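Local coordinates for aspartate-semialdehyde dehydrogenase (Thermus thermophilus, PDB 2YV3) that catalyses the NADPH-dependent reductive dephosphorylation of aspartyl-4-phosphate to aspartate semialdehyde, an early step on the routes to lysine, methionine and threonine, at the interface of chains A and B. Numbering follows the deposited sequence. Chains: chain A/B, Aspartate-semialdehyde dehydrogenase.

Contact 1: the interface of chains A and B. Residues chain A 190-191, 193; chain B 239, 277-280.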
loop_
_atom_site.group_PDB
_atom_site.type_symbol
_atom_site.label_atom_id
_atom_site.label_comp_id
_atom_site.label_asym_id
_atom_site.label_seq_id
_atom_site.Cartn_x
_atom_site.Cartn_y
_atom_site.Cartn_z
ATOM N N ASN A 190 8.475 6.958 1.949
ATOM C CA ASN A 190 7.203 7.564 2.266
ATOM C C ASN A 190 6.135 7.157 1.266
ATOM O O ASN A 190 6.437 6.560 0.233
ATOM C CB ASN A 190 7.391 9.076 2.245
ATOM C CG ASN A 190 6.118 9.823 2.521
ATOM O OD1 ASN A 190 5.415 9.529 3.480
ATOM N ND2 ASN A 190 5.817 10.811 1.683
ATOM N N VAL A 191 4.879 7.457 1.556
ATOM C CA VAL A 191 3.858 7.125 0.587
ATOM C C VAL A 191 2.968 8.345 0.438
ATOM O O VAL A 191 2.736 9.067 1.408
ATOM C CB VAL A 191 3.061 5.838 0.998
ATOM C CG1 VAL A 191 4.015 4.663 1.059
ATOM C CG2 VAL A 191 2.333 6.027 2.338
ATOM N N PRO A 193 -0.723 9.420 -0.619
ATOM C CA PRO A 193 -2.069 8.962 -0.984
ATOM C C PRO A 193 -2.641 9.941 -2.017
ATOM O O PRO A 193 -3.761 10.421 -1.912
ATOM C CB PRO A 193 -2.800 8.999 0.348
ATOM C CG PRO A 193 -2.184 10.183 1.002
ATOM C CD PRO A 193 -0.726 10.021 0.725
ATOM N N ALA B 239 0.816 3.331 7.257
ATOM C CA ALA B 239 -0.284 3.859 6.467
ATOM C C ALA B 239 -1.345 2.796 6.220
ATOM O O ALA B 239 -1.048 1.595 6.169
ATOM C CB ALA B 239 0.245 4.389 5.128
ATOM N N PRO B 277 -2.423 12.658 4.992
ATOM C CA PRO B 277 -1.420 11.973 5.820
ATOM C C PRO B 277 -0.222 11.428 5.014
ATOM O O PRO B 277 -0.349 11.044 3.854
ATOM C CB PRO B 277 -2.222 10.845 6.481
ATOM C CG PRO B 277 -3.643 11.309 6.424
ATOM C CD PRO B 277 -3.710 11.936 5.054
ATOM N N MET B 278 0.941 11.410 5.649
ATOM C CA MET B 278 2.163 10.913 5.032
ATOM C C MET B 278 3.120 10.442 6.127
ATOM O O MET B 278 3.344 11.131 7.117
ATOM C CB MET B 278 2.854 12.007 4.196
ATOM C CG MET B 278 2.022 12.582 3.051
ATOM S SD MET B 278 2.989 13.189 1.636
ATOM C CE MET B 278 3.579 14.644 2.270
ATOM N N PRO B 279 3.660 9.231 5.978
ATOM C CA PRO B 279 4.601 8.682 6.957
ATOM C C PRO B 279 5.572 9.777 7.360
ATOM O O PRO B 279 5.801 10.037 8.544
ATOM C CB PRO B 279 5.264 7.576 6.167
ATOM C CG PRO B 279 4.051 7.002 5.372
ATOM C CD PRO B 279 3.199 8.202 5.026
ATOM N N LEU B 280 6.121 10.434 6.340
ATOM C CA LEU B 280 7.060 11.533 6.523
ATOM C C LEU B 280 6.491 12.561 7.474
ATOM O O LEU B 280 7.085 12.862 8.502
ATOM C CB LEU B 280 7.364 12.200 5.171
ATOM C CG LEU B 280 7.704 13.707 5.047
ATOM C CD1 LEU B 280 8.930 14.052 5.867
ATOM C CD2 LEU B 280 7.918 14.053 3.589
#
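The side-chain amide of A:Asn190 presents one face to B:Leu280, whose CB lies over the amide carbon CG at 3.8 Å, while the opposite face turns back toward the backbone N of A:Val191. At the amide's OD1 edge lies the B:Pro279 ring, whose tertiary amide N has no hydrogen to donate. Both polar ends of the amide reach chain B. OD1 accepts the backbone N-H of B:Leu280 at 3.1 Å in a nearly straight bond, 178° at the hydrogen. The donor stands 57° out of the carbonyl plane, so the bond does not follow a lone pair. At the other end, ND2 points at the thioether SD of B:Met278 at 3.7 Å, a weak hydrogen bond. With CG anti to the backbone N (chi1 178°), the amide is carried across to the B:Met278 to B:Leu280 segment. Residues 279-282 form a short helix in chain A, so OD1 may serve as a cap from the partner subunit for the equivalent turn in chain B. A:Val191 crosses the proline ring at about a right angle, its CG2 3.6 Å from B:Pro279 CD. This dimer-interface loop lies near the predicted proton acceptor B:His238, whose neighbour B:Ala239 places CB 3.9 Å from A:Val191 CG2.

Contact 2: the interface of chains A and B. Residues chain A 145, 147, 245, 298-299; chain B 145, 147, 245.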
loop_
_atom_site.group_PDB
_atom_site.type_symbol
_atom_site.label_atom_id
_atom_site.label_comp_id
_atom_site.label_asym_id
_atom_site.label_seq_id
_atom_site.Cartn_x
_atom_site.Cartn_y
_atom_site.Cartn_z
ATOM N N ARG A 145 -18.745 -5.791 -6.774
ATOM C CA ARG A 145 -18.121 -4.831 -5.867
ATOM C C ARG A 145 -16.610 -5.027 -5.673
ATOM O O ARG A 145 -16.192 -6.014 -5.079
ATOM C CB ARG A 145 -18.836 -4.923 -4.511
ATOM C CG ARG A 145 -19.063 -3.599 -3.816
ATOM C CD ARG A 145 -20.428 -3.556 -3.149
ATOM N NE ARG A 145 -20.525 -4.435 -1.988
ATOM C CZ ARG A 145 -21.649 -4.632 -1.295
ATOM N NH1 ARG A 145 -22.775 -4.016 -1.648
ATOM N NH2 ARG A 145 -21.649 -5.439 -0.239
ATOM N N ILE A 147 -12.887 -3.303 -4.264
ATOM C CA ILE A 147 -12.266 -2.299 -3.410
ATOM C C ILE A 147 -10.748 -2.413 -3.459
ATOM O O ILE A 147 -10.161 -3.174 -2.690
ATOM C CB ILE A 147 -12.737 -2.493 -1.961
ATOM C CG1 ILE A 147 -14.265 -2.530 -1.944
ATOM C CG2 ILE A 147 -12.200 -1.378 -1.071
ATOM C CD1 ILE A 147 -14.865 -2.844 -0.605
ATOM N N GLU A 245 -16.785 -8.753 -4.211
ATOM C CA GLU A 245 -17.975 -9.427 -3.731
ATOM C C GLU A 245 -18.520 -10.059 -5.016
ATOM O O GLU A 245 -18.627 -9.384 -6.045
ATOM C CB GLU A 245 -18.968 -8.426 -3.128
ATOM C CG GLU A 245 -20.191 -9.079 -2.482
ATOM C CD GLU A 245 -21.110 -8.073 -1.806
ATOM O OE1 GLU A 245 -21.500 -7.074 -2.464
ATOM O OE2 GLU A 245 -21.453 -8.290 -0.621
ATOM N N ALA A 298 -14.713 -9.862 4.796
ATOM C CA ALA A 298 -15.510 -8.641 4.674
ATOM C C ALA A 298 -16.866 -8.943 4.048
ATOM O O ALA A 298 -17.903 -8.709 4.654
ATOM C CB ALA A 298 -14.765 -7.604 3.832
ATOM N N PHE A 299 -16.848 -9.476 2.831
ATOM C CA PHE A 299 -18.072 -9.818 2.108
ATOM C C PHE A 299 -18.573 -11.223 2.444
ATOM O O PHE A 299 -17.801 -12.090 2.874
ATOM C CB PHE A 299 -17.809 -9.723 0.620
ATOM C CG PHE A 299 -17.286 -8.393 0.196
ATOM C CD1 PHE A 299 -16.272 -8.296 -0.761
ATOM C CD2 PHE A 299 -17.813 -7.224 0.745
ATOM C CE1 PHE A 299 -15.792 -7.058 -1.169
ATOM C CE2 PHE A 299 -17.342 -5.988 0.350
ATOM C CZ PHE A 299 -16.323 -5.904 -0.616
ATOM N N ARG B 145 -18.711 -2.954 8.182
ATOM C CA ARG B 145 -17.789 -3.603 7.265
ATOM C C ARG B 145 -16.588 -2.725 7.045
ATOM O O ARG B 145 -16.712 -1.656 6.476
ATOM C CB ARG B 145 -18.473 -3.830 5.932
ATOM C CG ARG B 145 -19.538 -4.874 5.996
ATOM C CD ARG B 145 -19.023 -6.145 5.368
ATOM N NE ARG B 145 -19.004 -6.006 3.927
ATOM C CZ ARG B 145 -20.101 -5.911 3.197
ATOM N NH1 ARG B 145 -21.280 -5.951 3.796
ATOM N NH2 ARG B 145 -20.018 -5.757 1.879
ATOM N N ILE B 147 -12.529 -2.588 5.609
ATOM C CA ILE B 147 -11.590 -3.224 4.703
ATOM C C ILE B 147 -10.389 -2.295 4.751
ATOM O O ILE B 147 -10.518 -1.090 4.451
ATOM C CB ILE B 147 -12.130 -3.277 3.276
ATOM C CG1 ILE B 147 -13.361 -4.185 3.234
ATOM C CG2 ILE B 147 -11.038 -3.762 2.321
ATOM C CD1 ILE B 147 -14.081 -4.218 1.898
ATOM N N GLU B 245 -18.254 0.395 5.734
ATOM C CA GLU B 245 -19.659 0.531 5.404
ATOM C C GLU B 245 -20.311 0.899 6.726
ATOM O O GLU B 245 -20.050 0.252 7.752
ATOM C CB GLU B 245 -20.239 -0.785 4.888
ATOM C CG GLU B 245 -21.540 -0.584 4.116
ATOM C CD GLU B 245 -22.092 -1.865 3.507
ATOM O OE1 GLU B 245 -22.904 -2.535 4.185
ATOM O OE2 GLU B 245 -21.713 -2.201 2.357
#
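B:Arg145 and A:Arg145 approach from opposite directions in the dimerisation domain of the aspartate-semialdehyde dehydrogenase family, their guanidinium planes 33° apart. The modelled separation of their NH2 atoms is too short to interpret at this resolution, but acidic groups flank the pair. A:Glu245 forms a salt bridge from OE1 to A:Arg145 NH2 at 2.8 Å within its own chain. Its other oxygen, OE2, forms a longer salt bridge across the interface to B:Arg145 NH2 at 3.8 Å, with carboxylate and guanidinium planes 56° apart. One carboxylate thus serves both arginines and is likely to offset their like charges. B:Glu245 adds a salt bridge within chain B, OE1 to B:Arg145 NH1 at 3.8 Å. The A:Phe299 ring stands almost perpendicular (86°) to the B:Arg145 guanidinium, which meets it edge on, B:Arg145 CZ lying in the ring plane, 3.6 Å from A:Phe299 CD2. Bends at chi2 and chi3 of B:Arg145 turn its guanidinium toward that edge. Replacing B:Arg145 by an alanine would probably leave A:Glu245 OE2 without its cross-chain charge partner and open a gap beside the A:Phe299 edge. Beside the charges, B:Ile147 crosses the same ring at about a right angle, CD1 to A:Phe299 CZ 3.8 Å, and its CG1 packs on A:Ala298 CB at 3.7 Å.

Contact 3: the interface of chains A and B. Residues chain A 198, 202; chain B 271, 276, 292.
A:Phe198 is contacted on one face by B:Pro271 and at an edge by B:Arg292. Over the face sits B:Pro271 CB, 3.6 Å from the ring centroid of A:Phe198, in a CH-pi contact; the offset is toward CG, which this methylene approaches to 3.5 Å. At the edge, in the ring plane, comes B:Arg292: its NE is 3.5 Å from A:Phe198 CE1, and its CD packs on the same ring carbon at 3.7 Å. The guanidinium stands at 79° to the ring, so this is an edge approach and not a flat stack. Bends at chi2 and chi3 (-57° and -95°) of this arginine put NE at the phenyl rim. Farther out, the carbonyl oxygen of A:Gly202 also lies at the ring edge and sits over one face of the B:Arg292 guanidinium, 4.1 Å from NH1, too far to count as a bond. B:Tyr276 CE2 makes a more distant contact with A:Phe198 CZ, at 4.2 Å. B:Pro271 belongs to the 3-10 turn 271-273 and B:Arg292 to strand 288-295, whereas B:Tyr276 and A:Phe198 lie in loops. The packing is likely to hold the A:Phe198 loop against the other subunit, adding a largely ring-and-methylene contact to the homodimer interface.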
loop_
_atom_site.group_PDB
_atom_site.type_symbol
_atom_site.label_atom_id
_atom_site.label_comp_id
_atom_site.label_asym_id
_atom_site.label_seq_id
_atom_site.Cartn_x
_atom_site.Cartn_y
_atom_site.Cartn_z
ATOM N N PHE A 198 -7.612 15.703 -8.209
ATOM C CA PHE A 198 -8.770 15.540 -7.338
ATOM C C PHE A 198 -10.013 16.030 -8.014
ATOM O O PHE A 198 -10.047 17.135 -8.532
ATOM C CB PHE A 198 -8.584 16.305 -6.017
ATOM C CG PHE A 198 -7.674 15.619 -5.052
ATOM C CD1 PHE A 198 -8.145 14.601 -4.244
ATOM C CD2 PHE A 198 -6.329 15.937 -5.008
ATOM C CE1 PHE A 198 -7.281 13.897 -3.401
ATOM C CE2 PHE A 198 -5.465 15.250 -4.176
ATOM C CZ PHE A 198 -5.941 14.221 -3.369
ATOM N N GLY A 202 -14.101 13.457 -4.392
ATOM C CA GLY A 202 -13.047 13.106 -3.454
ATOM C C GLY A 202 -11.880 12.308 -4.005
ATOM O O GLY A 202 -10.736 12.483 -3.575
ATOM N N PRO B 271 -7.402 18.473 -0.276
ATOM C CA PRO B 271 -6.978 18.028 -1.614
ATOM C C PRO B 271 -6.328 19.146 -2.434
ATOM O O PRO B 271 -5.207 18.980 -2.930
ATOM C CB PRO B 271 -8.278 17.547 -2.243
ATOM C CG PRO B 271 -9.020 16.982 -1.065
ATOM C CD PRO B 271 -8.774 18.016 0.022
ATOM N N TYR B 276 -2.710 15.653 2.936
ATOM C CA TYR B 276 -3.242 14.347 3.371
ATOM C C TYR B 276 -2.120 13.703 4.185
ATOM O O TYR B 276 -0.983 14.142 4.086
ATOM C CB TYR B 276 -3.589 13.469 2.164
ATOM C CG TYR B 276 -2.755 13.829 0.985
ATOM C CD1 TYR B 276 -1.384 13.585 0.981
ATOM C CD2 TYR B 276 -3.301 14.536 -0.070
ATOM C CE1 TYR B 276 -0.585 14.047 -0.031
ATOM C CE2 TYR B 276 -2.507 15.004 -1.093
ATOM C CZ TYR B 276 -1.153 14.762 -1.064
ATOM O OH TYR B 276 -0.370 15.275 -2.054
ATOM N N ARG B 292 -8.207 12.403 3.253
ATOM C CA ARG B 292 -8.650 11.745 2.035
ATOM C C ARG B 292 -10.067 11.217 2.272
ATOM O O ARG B 292 -10.520 10.296 1.588
ATOM C CB ARG B 292 -7.702 10.602 1.657
ATOM C CG ARG B 292 -6.461 11.062 0.931
ATOM C CD ARG B 292 -6.820 11.843 -0.325
ATOM N NE ARG B 292 -6.837 11.000 -1.522
ATOM C CZ ARG B 292 -7.774 10.105 -1.818
ATOM N NH1 ARG B 292 -8.799 9.912 -1.013
ATOM N NH2 ARG B 292 -7.681 9.403 -2.930
#

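Contact 1 and contact 3 are neighbours, their C-alpha centres about 13 Å apart. Both join the chain A loop that precedes helix 205-219 to the chain B region around residues 271-280, where B:Tyr276 of contact 3 directly precedes B:Pro277 of contact 1. Contact 2 lies farther off, about 24 Å from contact 1 and 22 Å from contact 3. Strand 237-246 links it to contact 1, supplying B:Ala239 to contact 1 and A:Glu245 and B:Glu245 to contact 2. Contact 1, centred about 7 Å from B:His238, could couple dimerisation to the active site; the two-fold axis repeats each patch with the chains exchanged.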